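Local coordinates for putative membrane protein (Yersinia pestis CO92, PDB 5TF3) that is of unknown function but probably a membrane-associated, all-helical member of the DUF1198 family, at residues A55-I60 with T94-F99. Numbering follows the deposited sequence.
Sequences AYLVFI and TDAALF
Two helices of the all-alpha DUF1198 fold, 48-65 and 91-100, cross steeply near the centre of the chain, and the meeting of residues 55-60 with 94-99 is purely apolar packing. The axes of these short segments pass 9.7 Å apart at a crossing angle of -71°, and contact is made within one turn of each. Ala97 lies at the crossing point, its small methyl directed at helix 48-65 and received between Leu57 and Ile60, one turn apart on that helix. Leu57 has CG anti to its own carbonyl carbon, beside the backbone N, and CD2 reaches past the Ala97 methyl to lie against the backbone, 3.7 Å from Ala97 N. The same CD2 brushes the CB atoms of Ala96 and Ala97, an approach that the short alanine side chains permit. Ile60 CB is directed at the partner helix, and both branches are used. Its CG2, anti to the backbone N, touches the Ala97 methyl, with 3.9 Å between Ile60 CG2 and Ala97 CB. Its other arm, extended through chi2 171°, carries Ile60 CD1 to 4.0 Å from Ala97 CB and on to Thr94, one turn earlier. There the two side chains cross at about a right angle. Thr94 CB points away from helix 48-65, yet chi1 of 44° sets OG1 between the backbone N and carbonyl carbon and puts CG2 anti to the carbonyl carbon, beside the backbone N, where it meets Ile60 CD1. Thr94 OG1 is hydrogen-bonded to Ala91 O within its own helix, satisfying this buried hydroxyl. Helix 33-45 extends the packing through Phe39 against Leu57, while Leu111 and Arg115 of helix 108-122 touch Thr94. The tip of Ile60 rests on the threonine methyl and on its alpha carbon, Ile60 CD1 lying 3.8 Å from Thr94 CG2 and 3.9 Å from Thr94 CA.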
ATOM      1  N   ALA A  55       2.937   3.250   1.809  1.00 36.07           N
ATOM      2  CA  ALA A  55       2.417   3.554   0.480  1.00 33.82           C
ATOM      3  C   ALA A  55       2.139   2.279  -0.300  1.00 32.81           C
ATOM      4  O   ALA A  55       1.160   2.198  -1.045  1.00 32.37           O
ATOM      5  CB  ALA A  55       3.394   4.441  -0.284  1.00 34.46           C
ATOM      6  N   TYR A  56       2.970   1.255  -0.116  1.00 32.52           N
ATOM      7  CA  TYR A  56       2.734   0.007  -0.826  1.00 31.67           C
ATOM      8  C   TYR A  56       1.522  -0.744  -0.290  1.00 28.50           C
ATOM      9  O   TYR A  56       0.892  -1.497  -1.039  1.00 31.24           O
ATOM     10  CB  TYR A  56       3.986  -0.871  -0.759  1.00 35.76           C
ATOM     11  CG  TYR A  56       5.122  -0.326  -1.586  1.00 33.37           C
ATOM     12  CD1 TYR A  56       5.132  -0.464  -2.970  1.00 35.23           C
ATOM     13  CD2 TYR A  56       6.184   0.330  -0.986  1.00 35.12           C
ATOM     14  CE1 TYR A  56       6.186   0.033  -3.733  1.00 35.48           C
ATOM     15  CE2 TYR A  56       7.233   0.825  -1.733  1.00 40.12           C
ATOM     16  CZ  TYR A  56       7.230   0.676  -3.104  1.00 40.15           C
ATOM     17  OH  TYR A  56       8.281   1.177  -3.831  1.00 43.86           O
ATOM     18  N   LEU A  57       1.188  -0.582   0.999  1.00 30.13           N
ATOM     19  CA  LEU A  57      -0.037  -1.192   1.517  1.00 33.23           C
ATOM     20  C   LEU A  57      -1.271  -0.512   0.942  1.00 34.07           C
ATOM     21  O   LEU A  57      -2.275  -1.176   0.652  1.00 34.85           O
ATOM     22  CB  LEU A  57      -0.083  -1.124   3.048  1.00 33.26           C
ATOM     23  CG  LEU A  57       0.731  -2.154   3.824  1.00 44.42           C
ATOM     24  CD1 LEU A  57       0.539  -1.906   5.293  1.00 44.18           C
ATOM     25  CD2 LEU A  57       0.303  -3.553   3.463  1.00 39.56           C
ATOM     26  N   VAL A  58      -1.227   0.818   0.828  1.00 31.47           N
ATOM     27  CA  VAL A  58      -2.284   1.564   0.142  1.00 29.76           C
ATOM     28  C   VAL A  58      -2.480   1.028  -1.274  1.00 27.47           C
ATOM     29  O   VAL A  58      -3.606   0.745  -1.705  1.00 24.02           O
ATOM     30  CB  VAL A  58      -1.944   3.066   0.140  1.00 27.58           C
ATOM     31  CG1 VAL A  58      -2.954   3.862  -0.679  1.00 27.40           C
ATOM     32  CG2 VAL A  58      -1.907   3.591   1.581  1.00 28.09           C
ATOM     33  N   PHE A  59      -1.384   0.870  -2.016  1.00 27.62           N
ATOM     34  CA  PHE A  59      -1.462   0.315  -3.366  1.00 24.43           C
ATOM     35  C   PHE A  59      -2.111  -1.070  -3.363  1.00 26.97           C
ATOM     36  O   PHE A  59      -3.060  -1.323  -4.110  1.00 28.40           O
ATOM     37  CB  PHE A  59      -0.051   0.256  -3.969  1.00 26.38           C
ATOM     38  CG  PHE A  59       0.028  -0.443  -5.300  1.00 28.43           C
ATOM     39  CD1 PHE A  59       0.245  -1.818  -5.373  1.00 30.36           C
ATOM     40  CD2 PHE A  59      -0.080   0.279  -6.482  1.00 28.75           C
ATOM     41  CE1 PHE A  59       0.311  -2.468  -6.594  1.00 30.25           C
ATOM     42  CE2 PHE A  59       0.000  -0.354  -7.714  1.00 26.12           C
ATOM     43  CZ  PHE A  59       0.196  -1.743  -7.771  1.00 27.40           C
ATOM     44  N   ILE A  60      -1.607  -1.983  -2.529  1.00 29.75           N
ATOM     45  CA  ILE A  60      -2.149  -3.345  -2.505  1.00 28.50           C
ATOM     46  C   ILE A  60      -3.629  -3.334  -2.154  1.00 28.59           C
ATOM     47  O   ILE A  60      -4.435  -4.034  -2.779  1.00 28.80           O
ATOM     48  CB  ILE A  60      -1.350  -4.222  -1.526  1.00 28.02           C
ATOM     49  CG1 ILE A  60       0.042  -4.535  -2.099  1.00 32.55           C
ATOM     50  CG2 ILE A  60      -2.160  -5.497  -1.178  1.00 37.96           C
ATOM     51  CD1 ILE A  60       0.993  -5.216  -1.119  1.00 36.02           C
ATOM     52  N   THR A  94       3.827  -7.607   0.016  1.00 48.94           N
ATOM     53  CA  THR A  94       2.669  -8.492   0.052  1.00 51.54           C
ATOM     54  C   THR A  94       2.647  -9.318   1.331  1.00 57.12           C
ATOM     55  O   THR A  94       1.570  -9.658   1.832  1.00 53.28           O
ATOM     56  CB  THR A  94       2.655  -9.396  -1.188  1.00 54.01           C
ATOM     57  OG1 THR A  94       3.969  -9.909  -1.420  1.00 56.00           O
ATOM     58  CG2 THR A  94       2.185  -8.599  -2.425  1.00 48.41           C
ATOM     59  N   ASP A  95       3.814  -9.640   1.884  1.00 54.46           N
ATOM     60  CA  ASP A  95       3.824 -10.331   3.167  1.00 61.10           C
ATOM     61  C   ASP A  95       3.240  -9.443   4.262  1.00 61.87           C
ATOM     62  O   ASP A  95       2.468  -9.918   5.104  1.00 65.28           O
ATOM     63  CB  ASP A  95       5.240 -10.771   3.514  1.00 63.82           C
ATOM     64  CG  ASP A  95       5.687 -12.013   2.728  1.00 73.23           C
ATOM     65  OD1 ASP A  95       4.832 -12.769   2.211  1.00 74.03           O
ATOM     66  OD2 ASP A  95       6.903 -12.240   2.627  1.00 76.80           O
ATOM     67  N   ALA A  96       3.590  -8.150   4.253  1.00 56.30           N
ATOM     68  CA  ALA A  96       2.993  -7.192   5.184  1.00 63.04           C
ATOM     69  C   ALA A  96       1.488  -7.085   4.980  1.00 66.84           C
ATOM     70  O   ALA A  96       0.730  -6.913   5.941  1.00 66.57           O
ATOM     71  CB  ALA A  96       3.638  -5.815   5.011  1.00 55.07           C
ATOM     72  N   ALA A  97       1.040  -7.155   3.731  1.00 50.35           N
ATOM     73  CA  ALA A  97      -0.390  -7.193   3.471  1.00 48.83           C
ATOM     74  C   ALA A  97      -1.043  -8.401   4.134  1.00 55.49           C
ATOM     75  O   ALA A  97      -2.146  -8.294   4.681  1.00 51.03           O
ATOM     76  CB  ALA A  97      -0.643  -7.211   1.968  1.00 46.60           C
ATOM     77  N   LEU A  98      -0.384  -9.563   4.086  1.00 53.39           N
ATOM     78  CA  LEU A  98      -0.987 -10.783   4.617  1.00 55.76           C
ATOM     79  C   LEU A  98      -1.183 -10.710   6.122  1.00 65.77           C
ATOM     80  O   LEU A  98      -2.035 -11.422   6.672  1.00 65.79           O
ATOM     81  CB  LEU A  98      -0.132 -12.001   4.265  1.00 58.00           C
ATOM     82  CG  LEU A  98      -0.287 -12.426   2.807  1.00 60.08           C
ATOM     83  CD1 LEU A  98       0.551 -13.647   2.474  1.00 64.44           C
ATOM     84  CD2 LEU A  98      -1.753 -12.675   2.493  1.00 58.03           C
ATOM     85  N   PHE A  99      -0.398  -9.891   6.818  1.00 60.55           N
ATOM     86  CA  PHE A  99      -0.704  -9.704   8.227  1.00 63.81           C
ATOM     87  C   PHE A  99      -1.805  -8.670   8.433  1.00 57.85           C
ATOM     88  O   PHE A  99      -2.819  -8.950   9.081  1.00 58.79           O
ATOM     89  CB  PHE A  99       0.513  -9.267   9.019  1.00 68.32           C
ATOM     90  CG  PHE A  99       0.137  -8.749  10.375  1.00 71.31           C
ATOM     91  CD1 PHE A  99      -0.347  -9.619  11.345  1.00 78.23           C
ATOM     92  CD2 PHE A  99       0.170  -7.402  10.658  1.00 65.36           C
ATOM     93  CE1 PHE A  99      -0.713  -9.167  12.601  1.00 74.09           C
ATOM     94  CE2 PHE A  99      -0.197  -6.940  11.918  1.00 72.27           C
ATOM     95  CZ  PHE A  99      -0.648  -7.822  12.882  1.00 70.68           C
TER